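Local coordinates for protein arginine phosphatase Ywle (Geobacillus stearothermophilus, PDB 4PIC) that catalyses the removal of phosphate from phosphorylated arginine side chains of proteins, probably counteracting the arginine kinase McsB, at residues M18-L23 and V31-A36; E24-P29 and T135-L140; K55-E60 and A128-L133; E71-A76 and K98-T103; L104-F107 and T111-D114. All coordinates share one frame; numbering follows the deposited sequence.

Contacts 1 and 5 lie mainly at the surface, whereas contacts 2, 3 and 4 are partly buried, each with at least one buried residue taking part. Helix 15-25 serves contact 1, where apolar side chains pack on strand 31-37, and leads into contact 2, where the chain at the end of that helix meets helix 123-150 through a salt bridge. Helix 123-150 also carries contact 3, whose charged network reaches the end of helix 48-56. Contacts 1 and 4 reach opposite borders of the parallel sheet, but contact 4 relies on a lysine binding backbone carbonyls. Contact 5 packs lysine and glutamine side chains on a loop, with a water bridge and no direct hydrogen bond.

Contact 1 of 5, residues M18-L23 and V31-A36; sequences MAAALL and VEVKSA
V33 sends its two methyl groups to different residues of the helix, each branch meeting its own partner. With CG1 anti to the backbone N (chi1 -171°) that methyl lies against A20, 3.7 Å from A20 CA and nearly as close to its CB. The other branch, beside the backbone N, turns to L23, where V33 CG2 comes within 3.6 Å of L23 CD2; the two side chains cross obliquely. L23 has its CG anti to the backbone N, which carries CD2 to V33 and on to V31, with V31 CG1 at 4.2 Å from L23 CD2. Alanine suits position 20 because its short side chain lets the helix come close to the strand, their axes approaching to 7.8 Å and running nearly antiparallel at 168°. These are the helix and second strand of the beta-alpha-beta unit formed by strand 3-9, helix 15-25 and strand 31-37, part of the parallel sheet of the low molecular weight phosphatase fold. Beneath the helix, F7 of strand 3-9 also touches L23 and V33. Replacing V33 by an alanine would probably open a gap between the strand and L23, and remove the methyl that lies against A20. Toward the active-site end, A20 CB meets S35 CB at 4.0 Å, while S35 OG turns instead to a hydrogen bond with N12, a residue that by similarity binds the substrate.

Contact 2 of 5, residues E24-P29 and T135-L140; sequences ENKQLP and TLIDRL
K26 and D138 are brought together by chain shape: the lysine has CG anti to its carbonyl carbon (chi1 -64°) and runs straight until chi4, where a bend of -67° swings its amine onto the aspartate. The D138 side chain leaves its helix away from K26, but its carboxylate bends back to the lysine, and the two side chains cross at about a right angle. K26 NZ donates to D138 OD1 over 2.6 Å, a short salt bridge that meets the oxygen on its anti side, 29° out of the carboxylate plane. A long flexible chain suits this place, since the two backbones are 9.0 Å apart between K26 CA and D138 CA. The aliphatic part is used as well, with K26 CE 3.9 Å from I137 CG2. A methionine in place of K26 would probably leave the D138 carboxylate without its positive mate. I137 packs on L22 and L23, and K26 on A141, so the salt bridge lies at the margin of an apolar seam. Such a charged pair flanking an apolar interface joins the chain at the end of helix 15-25 to the long helix 123-150 of this alpha/beta phosphatase fold.

Contact 3 of 5, residues K55-E60 and A128-L133; sequences KEKGIE and AARDEL
R130 crosses to K57 and E56, its CB already pointing toward segment 55-60. With CG anti to the backbone N, the chain runs out until chi3 bends it (67°), and CD passes K57 CG at 3.9 Å. NE follows beside the same lysine carbon and makes a weak bond to D131 OD1. At CZ the guanidinium presents a face to K57, whose CE lies 3.4 Å from R130 NH2; the lysine contributes its aliphatic chain, while its NZ is salt-bridged to E134 and linked through water 2 to D131 OD1. K57 NZ lies 3.7 Å from R130 NH2, a like-charge approach that E134 and D131 probably offset. At the edge, R130 NH1 donates to E56 OE1 over 2.9 Å, from above the carboxylate plane, the two planes 73° apart. NH1 also binds V53 O. The last nitrogen, R130 NH2, reaches D131 OD1 at 2.9 Å on its syn side and binds water 1, which donates to E56 OE1. Arginine suits a place where several acceptors surround one flat group. E56 has a second mate in R127. G58 ends helix 48-56 in a Schellman motif, and the E56, R130 and D131 salt-bridge network joins that end to helix 123-150.

Contact 4 of 5, residues E71-A76 and K98-T103; sequences EHIDWA and KDKTFT
K100 dominates this contact, with I73 and A76 as its main partners, and it meets both through their backbone carbonyls. Its CG sits between the backbone N and the carbonyl carbon (chi1 64°), and from there the chain is fully extended, carrying the amine straight to the end of helix 70-75. K100 NZ donates to I73 O at 2.7 Å and to A76 O at 2.8 Å. It is tilted 22° from the carbonyl plane of I73 and 18° from that of A76. A third partner is water 3, which accepts from K100 NZ at 3.0 Å and donates to D74 OD1, itself salt-bridged to K70. Three acceptors thus match the three N-H groups of the amine and probably fix its rotation. A lysine suits the spot because it can serve both I73 O in the last turn and A76 O just past it, and its charge is likely to be favourable at the negative end of the helix dipole. The shaft of the lysine packs as well, with K100 CE 4.3 Å from I73 CG2. A76, the first residue to leave helical geometry, has its CB toward K100's segment and touches L6 of strand 3-9. I73 continues into F94 and A97, while T101 touches K87, I90 and V91 of helix 84-93, and K100 pairs by its backbone with V79 of strand 78-81, next to the edge strand 101-103.

Contact 5 of 5, residues L104-F107 and T111-D114; sequences LKQF and TDGD
K105 is the first residue of the helix to meet the loop, and it does so from its backbone outward. Its amide N gives a hydrogen bond to water 4 at 3.0 Å, and that water donates to G113 O, so one solvent molecule joins the first turn of the helix to the returning loop. K105 CB then lies 3.5 Å from G113 O. The side chain leaves with CG anti to the backbone N and bends at chi2 (68°), which lays it along T111, with K105 CE 3.9 Å from T111 CG2. Glycine fits position 113, since a CB there would point at K105 and come tight against its CG. The loop is the one that follows helix 104-109 and leads toward D117, by similarity the proton donor of the phosphatase; G113 lies about 12 Å from the D117 side chain. Q106 comes next, and its CA makes a CA-H...O contact with T111 O at 3.2 Å, the angle at the hydrogen being 141°. Its side chain lies beside D112, with Q106 CB 3.8 Å from D112 OD1 and the amide and carboxylate planes 64° apart. The other carboxylate oxygen is used at home, since G113 N donates to D112 OD2 at 3.1 Å through the anti lone pair. D112 OD2 is also hydrogen-bonded to T103, the N-cap residue whose OG1 caps the Q106 amide.

Contact 1 of 5, residues M18-L23 and V31-A36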
# COMPACT_ATOMS: atom_id res chain seq x y z
N MSE A 18 16.81 -6.39 -2.88
CA MSE A 18 17.96 -7.06 -2.27
C MSE A 18 17.70 -8.55 -2.11
O MSE A 18 18.56 -9.38 -2.41
CB MSE A 18 18.31 -6.44 -0.91
CG MSE A 18 18.99 -5.08 -1.04
SE MSE A 18 19.81 -4.42 0.61
CE MSE A 18 18.18 -4.15 1.65
N ALA A 19 16.51 -8.91 -1.63
CA ALA A 19 16.12 -10.30 -1.50
C ALA A 19 16.21 -11.00 -2.84
O ALA A 19 16.79 -12.09 -2.93
CB ALA A 19 14.71 -10.39 -0.94
N ALA A 20 15.65 -10.40 -3.88
CA ALA A 20 15.65 -11.00 -5.20
C ALA A 20 17.07 -11.16 -5.72
O ALA A 20 17.41 -12.21 -6.27
CB ALA A 20 14.81 -10.17 -6.18
N ALA A 21 17.91 -10.15 -5.52
CA ALA A 21 19.28 -10.23 -6.01
C ALA A 21 20.07 -11.32 -5.31
O ALA A 21 20.85 -12.03 -5.94
CB ALA A 21 19.98 -8.89 -5.87
N LEU A 22 19.89 -11.44 -3.99
CA LEU A 22 20.60 -12.46 -3.23
C LEU A 22 20.20 -13.85 -3.69
O LEU A 22 21.05 -14.73 -3.82
CB LEU A 22 20.35 -12.29 -1.73
CG LEU A 22 21.07 -11.09 -1.12
CD1 LEU A 22 20.45 -10.77 0.22
CD2 LEU A 22 22.55 -11.41 -0.97
N LEU A 23 18.92 -14.07 -3.94
CA LEU A 23 18.48 -15.40 -4.33
C LEU A 23 18.92 -15.69 -5.76
O LEU A 23 19.42 -16.79 -6.05
CB LEU A 23 16.96 -15.56 -4.17
CG LEU A 23 16.37 -16.91 -4.59
CD1 LEU A 23 17.06 -18.06 -3.83
CD2 LEU A 23 14.86 -16.93 -4.37
N VAL A 31 14.55 -22.65 -10.04
CA VAL A 31 14.05 -21.52 -9.25
C VAL A 31 14.11 -20.24 -10.07
O VAL A 31 15.16 -19.86 -10.58
CB VAL A 31 14.88 -21.34 -7.94
CG1 VAL A 31 14.43 -20.08 -7.18
CG2 VAL A 31 14.79 -22.59 -7.06
N GLU A 32 12.95 -19.58 -10.20
CA GLU A 32 12.87 -18.26 -10.83
C GLU A 32 12.49 -17.24 -9.76
O GLU A 32 11.77 -17.57 -8.81
CB GLU A 32 11.84 -18.26 -11.96
CG GLU A 32 12.17 -19.24 -13.09
CD GLU A 32 11.05 -19.34 -14.11
OE1 GLU A 32 10.41 -18.31 -14.40
OE2 GLU A 32 10.80 -20.46 -14.62
N VAL A 33 12.99 -16.02 -9.92
CA VAL A 33 12.87 -14.98 -8.91
C VAL A 33 12.37 -13.68 -9.53
O VAL A 33 12.86 -13.27 -10.59
CB VAL A 33 14.23 -14.69 -8.26
CG1 VAL A 33 14.06 -13.78 -7.04
CG2 VAL A 33 14.93 -16.00 -7.87
N LYS A 34 11.40 -13.03 -8.88
CA LYS A 34 10.96 -11.70 -9.25
C LYS A 34 10.73 -10.91 -7.98
O LYS A 34 10.68 -11.48 -6.88
CB LYS A 34 9.65 -11.73 -10.06
CG LYS A 34 9.75 -12.34 -11.46
CD LYS A 34 8.37 -12.38 -12.13
CE LYS A 34 8.41 -12.99 -13.53
NZ LYS A 34 8.92 -12.05 -14.57
N SER A 35 10.57 -9.61 -8.12
CA SER A 35 10.14 -8.78 -7.00
C SER A 35 9.18 -7.71 -7.50
O SER A 35 9.17 -7.35 -8.69
CB SER A 35 11.33 -8.14 -6.27
OG SER A 35 11.97 -7.18 -7.09
N ALA A 36 8.34 -7.24 -6.58
CA ALA A 36 7.41 -6.18 -6.90
C ALA A 36 7.05 -5.45 -5.62
O ALA A 36 7.38 -5.90 -4.52
CB ALA A 36 6.17 -6.74 -7.57

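Contact 2 of 5, residues E24-P29 and T135-L140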
# COMPACT_ATOMS: atom_id res chain seq x y z
N GLU A 24 18.76 -14.72 -6.65
CA GLU A 24 19.10 -14.90 -8.05
C GLU A 24 20.59 -15.18 -8.21
O GLU A 24 20.99 -15.98 -9.06
CB GLU A 24 18.68 -13.66 -8.86
CG GLU A 24 19.05 -13.70 -10.34
CD GLU A 24 18.26 -14.73 -11.14
OE1 GLU A 24 17.27 -15.29 -10.62
OE2 GLU A 24 18.64 -14.99 -12.31
N ASN A 25 21.40 -14.55 -7.37
CA ASN A 25 22.85 -14.76 -7.43
C ASN A 25 23.25 -16.22 -7.23
O ASN A 25 24.29 -16.65 -7.72
CB ASN A 25 23.58 -13.90 -6.40
CG ASN A 25 25.04 -13.70 -6.75
OD1 ASN A 25 25.38 -13.39 -7.89
ND2 ASN A 25 25.91 -13.88 -5.77
N LYS A 26 22.42 -16.98 -6.52
CA LYS A 26 22.72 -18.39 -6.28
C LYS A 26 22.51 -19.27 -7.51
O LYS A 26 23.03 -20.39 -7.57
CB LYS A 26 21.88 -18.94 -5.13
CG LYS A 26 22.17 -18.31 -3.78
CD LYS A 26 21.22 -18.86 -2.73
CE LYS A 26 21.61 -18.40 -1.34
NZ LYS A 26 22.92 -19.00 -0.93
N GLN A 27 21.73 -18.78 -8.47
CA GLN A 27 21.47 -19.51 -9.72
C GLN A 27 21.00 -20.94 -9.44
O GLN A 27 21.53 -21.92 -9.99
CB GLN A 27 22.72 -19.51 -10.60
CG GLN A 27 23.02 -18.15 -11.20
CD GLN A 27 22.03 -17.77 -12.28
OE1 GLN A 27 21.93 -18.44 -13.31
NE2 GLN A 27 21.28 -16.69 -12.06
N LEU A 28 20.01 -21.06 -8.56
CA LEU A 28 19.50 -22.37 -8.20
C LEU A 28 18.69 -22.95 -9.36
O LEU A 28 17.77 -22.30 -9.85
CB LEU A 28 18.61 -22.28 -6.97
CG LEU A 28 19.15 -21.65 -5.69
CD1 LEU A 28 18.03 -21.61 -4.65
CD2 LEU A 28 20.36 -22.41 -5.17
N PRO A 29 19.04 -24.16 -9.81
CA PRO A 29 18.23 -24.81 -10.85
C PRO A 29 16.77 -24.92 -10.43
O PRO A 29 16.50 -25.22 -9.27
CB PRO A 29 18.86 -26.21 -10.96
CG PRO A 29 20.26 -26.02 -10.51
CD PRO A 29 20.22 -24.96 -9.44
N THR A 135 21.04 -14.53 5.44
CA THR A 135 20.83 -15.68 6.30
C THR A 135 19.55 -16.41 5.92
O THR A 135 19.55 -17.64 5.76
CB THR A 135 20.76 -15.25 7.77
OG1 THR A 135 22.00 -14.64 8.13
CG2 THR A 135 20.49 -16.45 8.67
N LEU A 136 18.48 -15.65 5.75
CA LEU A 136 17.19 -16.26 5.42
C LEU A 136 17.16 -16.86 4.02
O LEU A 136 16.52 -17.90 3.80
CB LEU A 136 16.06 -15.25 5.60
CG LEU A 136 15.87 -14.78 7.05
CD1 LEU A 136 14.87 -13.65 7.13
CD2 LEU A 136 15.42 -15.93 7.95
N ILE A 137 17.87 -16.24 3.09
CA ILE A 137 17.87 -16.73 1.72
C ILE A 137 18.74 -17.98 1.57
O ILE A 137 18.44 -18.87 0.77
CB ILE A 137 18.21 -15.60 0.75
CG1 ILE A 137 17.01 -14.65 0.70
CG2 ILE A 137 18.53 -16.12 -0.64
CD1 ILE A 137 17.26 -13.41 -0.04
N ASP A 138 19.79 -18.07 2.39
CA ASP A 138 20.56 -19.30 2.46
C ASP A 138 19.66 -20.43 2.95
O ASP A 138 19.67 -21.53 2.39
CB ASP A 138 21.78 -19.15 3.39
CG ASP A 138 22.90 -18.33 2.77
OD1 ASP A 138 22.86 -18.08 1.55
OD2 ASP A 138 23.83 -17.96 3.51
N ARG A 139 18.86 -20.16 3.98
CA ARG A 139 17.94 -21.18 4.50
C ARG A 139 16.87 -21.51 3.47
O ARG A 139 16.47 -22.67 3.34
CB ARG A 139 17.27 -20.74 5.80
CG ARG A 139 18.19 -20.13 6.83
CD ARG A 139 18.67 -21.08 7.90
NE ARG A 139 19.40 -20.34 8.93
CZ ARG A 139 20.45 -20.80 9.60
NH1 ARG A 139 20.91 -22.02 9.35
NH2 ARG A 139 21.04 -20.04 10.51
N LEU A 140 16.40 -20.50 2.76
CA LEU A 140 15.43 -20.72 1.70
C LEU A 140 15.99 -21.63 0.61
O LEU A 140 15.31 -22.58 0.18
CB LEU A 140 15.03 -19.38 1.08
CG LEU A 140 14.08 -19.45 -0.11
CD1 LEU A 140 12.77 -20.02 0.36
CD2 LEU A 140 13.88 -18.06 -0.68

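Contact 3 of 5, residues K55-E60 and A128-L133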
# COMPACT_ATOMS: atom_id res chain seq x y z
N LYS A 55 26.83 -4.65 -3.81
CA LYS A 55 28.16 -4.62 -4.42
C LYS A 55 29.21 -5.20 -3.47
O LYS A 55 30.15 -5.87 -3.91
CB LYS A 55 28.53 -3.18 -4.81
CG LYS A 55 29.78 -3.06 -5.67
CD LYS A 55 30.19 -1.60 -5.84
CE LYS A 55 31.18 -1.43 -6.98
NZ LYS A 55 30.51 -1.53 -8.31
N GLU A 56 29.04 -4.98 -2.17
CA GLU A 56 29.99 -5.48 -1.17
C GLU A 56 30.04 -7.01 -1.17
O GLU A 56 31.04 -7.61 -0.77
CB GLU A 56 29.62 -5.00 0.23
CG GLU A 56 29.68 -3.50 0.40
CD GLU A 56 29.11 -3.03 1.73
OE1 GLU A 56 28.73 -3.87 2.58
OE2 GLU A 56 29.06 -1.80 1.92
N LYS A 57 28.95 -7.63 -1.59
CA LYS A 57 28.89 -9.09 -1.68
C LYS A 57 29.04 -9.60 -3.11
O LYS A 57 28.72 -10.76 -3.40
CB LYS A 57 27.59 -9.59 -1.05
CG LYS A 57 27.50 -9.31 0.45
CD LYS A 57 28.79 -9.75 1.14
CE LYS A 57 28.71 -9.63 2.66
NZ LYS A 57 27.87 -10.70 3.25
N GLY A 58 29.53 -8.74 -4.00
CA GLY A 58 29.82 -9.10 -5.37
C GLY A 58 28.65 -9.09 -6.33
O GLY A 58 28.74 -9.61 -7.45
N ILE A 59 27.54 -8.49 -5.92
CA ILE A 59 26.33 -8.52 -6.72
C ILE A 59 26.10 -7.15 -7.36
O ILE A 59 26.08 -6.13 -6.67
CB ILE A 59 25.14 -8.93 -5.87
CG1 ILE A 59 25.32 -10.38 -5.39
CG2 ILE A 59 23.84 -8.79 -6.65
CD1 ILE A 59 24.31 -10.81 -4.33
N GLU A 60 25.98 -7.13 -8.69
CA GLU A 60 25.75 -5.90 -9.43
C GLU A 60 24.70 -6.20 -10.48
O GLU A 60 24.97 -6.23 -11.68
CB GLU A 60 27.03 -5.40 -10.11
CG GLU A 60 28.17 -5.06 -9.16
CD GLU A 60 29.46 -4.71 -9.89
OE1 GLU A 60 30.13 -5.64 -10.40
OE2 GLU A 60 29.81 -3.51 -9.97
N ALA A 128 22.47 -4.13 7.55
CA ALA A 128 21.80 -4.98 8.53
C ALA A 128 20.69 -5.79 7.86
O ALA A 128 20.55 -7.01 8.10
CB ALA A 128 21.24 -4.14 9.66
N ALA A 129 19.90 -5.11 7.03
CA ALA A 129 18.82 -5.77 6.29
C ALA A 129 19.39 -6.82 5.33
O ALA A 129 18.88 -7.94 5.25
CB ALA A 129 18.00 -4.74 5.52
N ARG A 130 20.45 -6.46 4.61
CA ARG A 130 21.09 -7.40 3.71
C ARG A 130 21.55 -8.65 4.46
O ARG A 130 21.40 -9.77 3.97
CB ARG A 130 22.28 -6.76 3.00
CG ARG A 130 22.91 -7.68 1.95
CD ARG A 130 24.35 -7.29 1.69
NE ARG A 130 25.16 -7.55 2.88
CZ ARG A 130 26.31 -6.93 3.17
NH1 ARG A 130 26.80 -6.00 2.35
NH2 ARG A 130 26.95 -7.24 4.28
N ASP A 131 22.13 -8.47 5.64
CA ASP A 131 22.67 -9.59 6.40
C ASP A 131 21.55 -10.51 6.87
O ASP A 131 21.69 -11.73 6.81
CB ASP A 131 23.49 -9.08 7.59
CG ASP A 131 24.80 -8.44 7.17
OD1 ASP A 131 25.29 -8.74 6.06
OD2 ASP A 131 25.35 -7.64 7.96
N GLU A 132 20.44 -9.92 7.30
CA GLU A 132 19.27 -10.71 7.68
C GLU A 132 18.79 -11.50 6.49
O GLU A 132 18.51 -12.70 6.59
CB GLU A 132 18.13 -9.81 8.18
CG GLU A 132 18.34 -9.16 9.55
CD GLU A 132 17.26 -8.15 9.88
OE1 GLU A 132 16.42 -7.85 9.00
OE2 GLU A 132 17.24 -7.63 11.02
N LEU A 133 18.69 -10.83 5.34
CA LEU A 133 18.23 -11.47 4.12
C LEU A 133 19.17 -12.57 3.65
O LEU A 133 18.71 -13.61 3.19
CB LEU A 133 18.06 -10.44 3.01
CG LEU A 133 16.88 -9.50 3.15
CD1 LEU A 133 17.01 -8.36 2.15
CD2 LEU A 133 15.60 -10.28 2.94
O HOH W 1 29.56 -5.99 4.15
O HOH W 2 26.42 -11.42 5.86

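Contact 4 of 5, residues E71-A76 and K98-T103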
# COMPACT_ATOMS: atom_id res chain seq x y z
N GLU A 71 -1.08 -10.36 -12.06
CA GLU A 71 -0.25 -11.21 -12.89
C GLU A 71 0.96 -11.77 -12.13
O GLU A 71 1.35 -12.92 -12.35
CB GLU A 71 0.20 -10.44 -14.13
CG GLU A 71 -0.92 -10.19 -15.16
CD GLU A 71 -2.08 -9.35 -14.61
OE1 GLU A 71 -1.85 -8.33 -13.93
OE2 GLU A 71 -3.25 -9.73 -14.87
N HIS A 72 1.53 -10.98 -11.23
CA HIS A 72 2.66 -11.46 -10.41
C HIS A 72 2.19 -12.50 -9.42
O HIS A 72 2.88 -13.47 -9.13
CB HIS A 72 3.28 -10.32 -9.59
CG HIS A 72 3.92 -9.25 -10.40
ND1 HIS A 72 3.38 -7.99 -10.52
CD2 HIS A 72 5.09 -9.22 -11.08
CE1 HIS A 72 4.17 -7.23 -11.26
NE2 HIS A 72 5.22 -7.96 -11.62
N ILE A 73 1.01 -12.26 -8.85
CA ILE A 73 0.41 -13.16 -7.89
C ILE A 73 0.15 -14.53 -8.52
O ILE A 73 0.47 -15.57 -7.92
CB ILE A 73 -0.90 -12.58 -7.33
CG1 ILE A 73 -0.63 -11.26 -6.59
CG2 ILE A 73 -1.61 -13.59 -6.43
CD1 ILE A 73 0.21 -11.42 -5.33
N ASP A 74 -0.39 -14.53 -9.73
CA ASP A 74 -0.69 -15.77 -10.44
C ASP A 74 0.57 -16.50 -10.91
O ASP A 74 0.59 -17.72 -11.00
CB ASP A 74 -1.60 -15.51 -11.64
CG ASP A 74 -2.98 -15.04 -11.23
OD1 ASP A 74 -3.34 -15.24 -10.05
OD2 ASP A 74 -3.69 -14.49 -12.09
N TRP A 75 1.62 -15.74 -11.21
CA TRP A 75 2.91 -16.31 -11.61
C TRP A 75 3.58 -17.05 -10.45
O TRP A 75 4.12 -18.15 -10.63
CB TRP A 75 3.82 -15.20 -12.13
CG TRP A 75 5.24 -15.59 -12.40
CD1 TRP A 75 5.76 -16.07 -13.57
CD2 TRP A 75 6.35 -15.49 -11.49
NE1 TRP A 75 7.11 -16.28 -13.44
CE2 TRP A 75 7.50 -15.95 -12.17
CE3 TRP A 75 6.48 -15.08 -10.15
CZ2 TRP A 75 8.76 -15.99 -11.57
CZ3 TRP A 75 7.73 -15.13 -9.56
CH2 TRP A 75 8.85 -15.58 -10.27
N ALA A 76 3.53 -16.45 -9.27
CA ALA A 76 4.27 -16.95 -8.11
C ALA A 76 3.77 -18.30 -7.60
O ALA A 76 2.56 -18.54 -7.54
CB ALA A 76 4.23 -15.91 -6.99
N LYS A 98 -3.81 -16.22 -0.45
CA LYS A 98 -3.63 -16.45 0.99
C LYS A 98 -2.81 -17.70 1.32
O LYS A 98 -2.03 -17.70 2.27
CB LYS A 98 -4.99 -16.50 1.69
CG LYS A 98 -4.91 -16.66 3.20
CD LYS A 98 -6.21 -16.26 3.87
CE LYS A 98 -6.21 -16.67 5.34
NZ LYS A 98 -5.02 -16.13 6.05
N ASP A 99 -2.98 -18.77 0.55
CA ASP A 99 -2.32 -20.03 0.87
C ASP A 99 -0.84 -20.00 0.52
O ASP A 99 -0.07 -20.83 1.01
CB ASP A 99 -2.98 -21.17 0.11
CG ASP A 99 -2.73 -21.07 -1.37
OD1 ASP A 99 -3.30 -20.16 -2.01
OD2 ASP A 99 -1.95 -21.90 -1.90
N LYS A 100 -0.42 -19.05 -0.32
CA LYS A 100 0.96 -19.05 -0.80
C LYS A 100 1.71 -17.77 -0.45
O LYS A 100 2.82 -17.55 -0.95
CB LYS A 100 1.02 -19.29 -2.31
CG LYS A 100 0.38 -18.20 -3.16
CD LYS A 100 0.53 -18.54 -4.64
CE LYS A 100 -0.30 -17.63 -5.51
NZ LYS A 100 -0.10 -17.97 -6.93
N THR A 101 1.13 -16.96 0.42
CA THR A 101 1.79 -15.71 0.83
C THR A 101 2.26 -15.84 2.27
O THR A 101 1.49 -16.21 3.15
CB THR A 101 0.83 -14.52 0.69
OG1 THR A 101 0.39 -14.45 -0.67
CG2 THR A 101 1.53 -13.22 1.04
N PHE A 102 3.54 -15.57 2.49
CA PHE A 102 4.13 -15.72 3.81
C PHE A 102 5.09 -14.56 3.97
O PHE A 102 5.51 -13.98 2.97
CB PHE A 102 4.99 -16.99 3.89
CG PHE A 102 4.31 -18.25 3.40
CD1 PHE A 102 3.74 -19.13 4.31
CD2 PHE A 102 4.29 -18.57 2.05
CE1 PHE A 102 3.13 -20.30 3.87
CE2 PHE A 102 3.69 -19.73 1.61
CZ PHE A 102 3.11 -20.59 2.52
N THR A 103 5.50 -14.25 5.19
CA THR A 103 6.71 -13.45 5.35
C THR A 103 7.88 -14.37 5.05
O THR A 103 7.81 -15.58 5.27
CB THR A 103 6.90 -12.85 6.75
OG1 THR A 103 7.02 -13.91 7.72
CG2 THR A 103 5.73 -11.94 7.11
O HOH W 3 -2.75 -16.89 -7.69

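Contact 5 of 5, residues L104-F107 and T111-D114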
# COMPACT_ATOMS: atom_id res chain seq x y z
N LEU A 104 8.97 -13.81 4.53
CA LEU A 104 10.16 -14.61 4.28
C LEU A 104 10.60 -15.35 5.55
O LEU A 104 10.92 -16.53 5.51
CB LEU A 104 11.27 -13.72 3.74
CG LEU A 104 12.66 -14.32 3.61
CD1 LEU A 104 12.68 -15.54 2.69
CD2 LEU A 104 13.62 -13.23 3.11
N LYS A 105 10.58 -14.64 6.68
CA LYS A 105 10.98 -15.21 7.96
C LYS A 105 10.12 -16.40 8.37
O LYS A 105 10.64 -17.44 8.78
CB LYS A 105 10.96 -14.13 9.04
CG LYS A 105 11.33 -14.63 10.43
CD LYS A 105 12.80 -15.02 10.48
CE LYS A 105 13.26 -15.27 11.92
NZ LYS A 105 14.73 -15.54 12.00
N GLN A 106 8.80 -16.24 8.28
CA GLN A 106 7.91 -17.33 8.68
C GLN A 106 8.08 -18.54 7.79
O GLN A 106 8.06 -19.68 8.26
CB GLN A 106 6.44 -16.86 8.73
CG GLN A 106 5.69 -16.93 7.41
CD GLN A 106 4.20 -16.64 7.55
OE1 GLN A 106 3.75 -15.52 7.28
NE2 GLN A 106 3.44 -17.64 7.97
N PHE A 107 8.31 -18.31 6.50
CA PHE A 107 8.41 -19.42 5.55
C PHE A 107 9.65 -20.30 5.76
O PHE A 107 9.59 -21.52 5.56
CB PHE A 107 8.39 -18.90 4.12
CG PHE A 107 8.38 -20.00 3.10
CD1 PHE A 107 7.26 -20.80 2.94
CD2 PHE A 107 9.49 -20.24 2.31
CE1 PHE A 107 7.25 -21.82 2.01
CE2 PHE A 107 9.49 -21.26 1.38
CZ PHE A 107 8.36 -22.06 1.23
N THR A 111 9.00 -19.06 12.82
CA THR A 111 8.61 -17.95 13.68
C THR A 111 8.47 -16.72 12.81
O THR A 111 8.86 -16.72 11.64
CB THR A 111 9.61 -17.69 14.84
OG1 THR A 111 9.10 -16.66 15.70
CG2 THR A 111 10.98 -17.28 14.29
N ASP A 112 7.89 -15.65 13.35
CA ASP A 112 7.71 -14.47 12.52
C ASP A 112 8.69 -13.36 12.85
O ASP A 112 9.30 -13.33 13.92
CB ASP A 112 6.26 -13.99 12.55
CG ASP A 112 5.68 -13.84 11.15
OD1 ASP A 112 4.58 -14.38 10.90
OD2 ASP A 112 6.33 -13.18 10.30
N GLY A 113 8.87 -12.46 11.89
CA GLY A 113 9.78 -11.36 12.03
C GLY A 113 9.75 -10.54 10.75
O GLY A 113 9.38 -11.07 9.69
N ASP A 114 10.10 -9.27 10.87
CA ASP A 114 10.18 -8.38 9.72
C ASP A 114 11.64 -8.13 9.39
O ASP A 114 12.48 -8.05 10.28
CB ASP A 114 9.52 -7.04 10.03
CG ASP A 114 8.03 -7.16 10.26
OD1 ASP A 114 7.46 -8.21 9.92
OD2 ASP A 114 7.43 -6.19 10.78
O HOH W 4 10.16 -11.63 6.93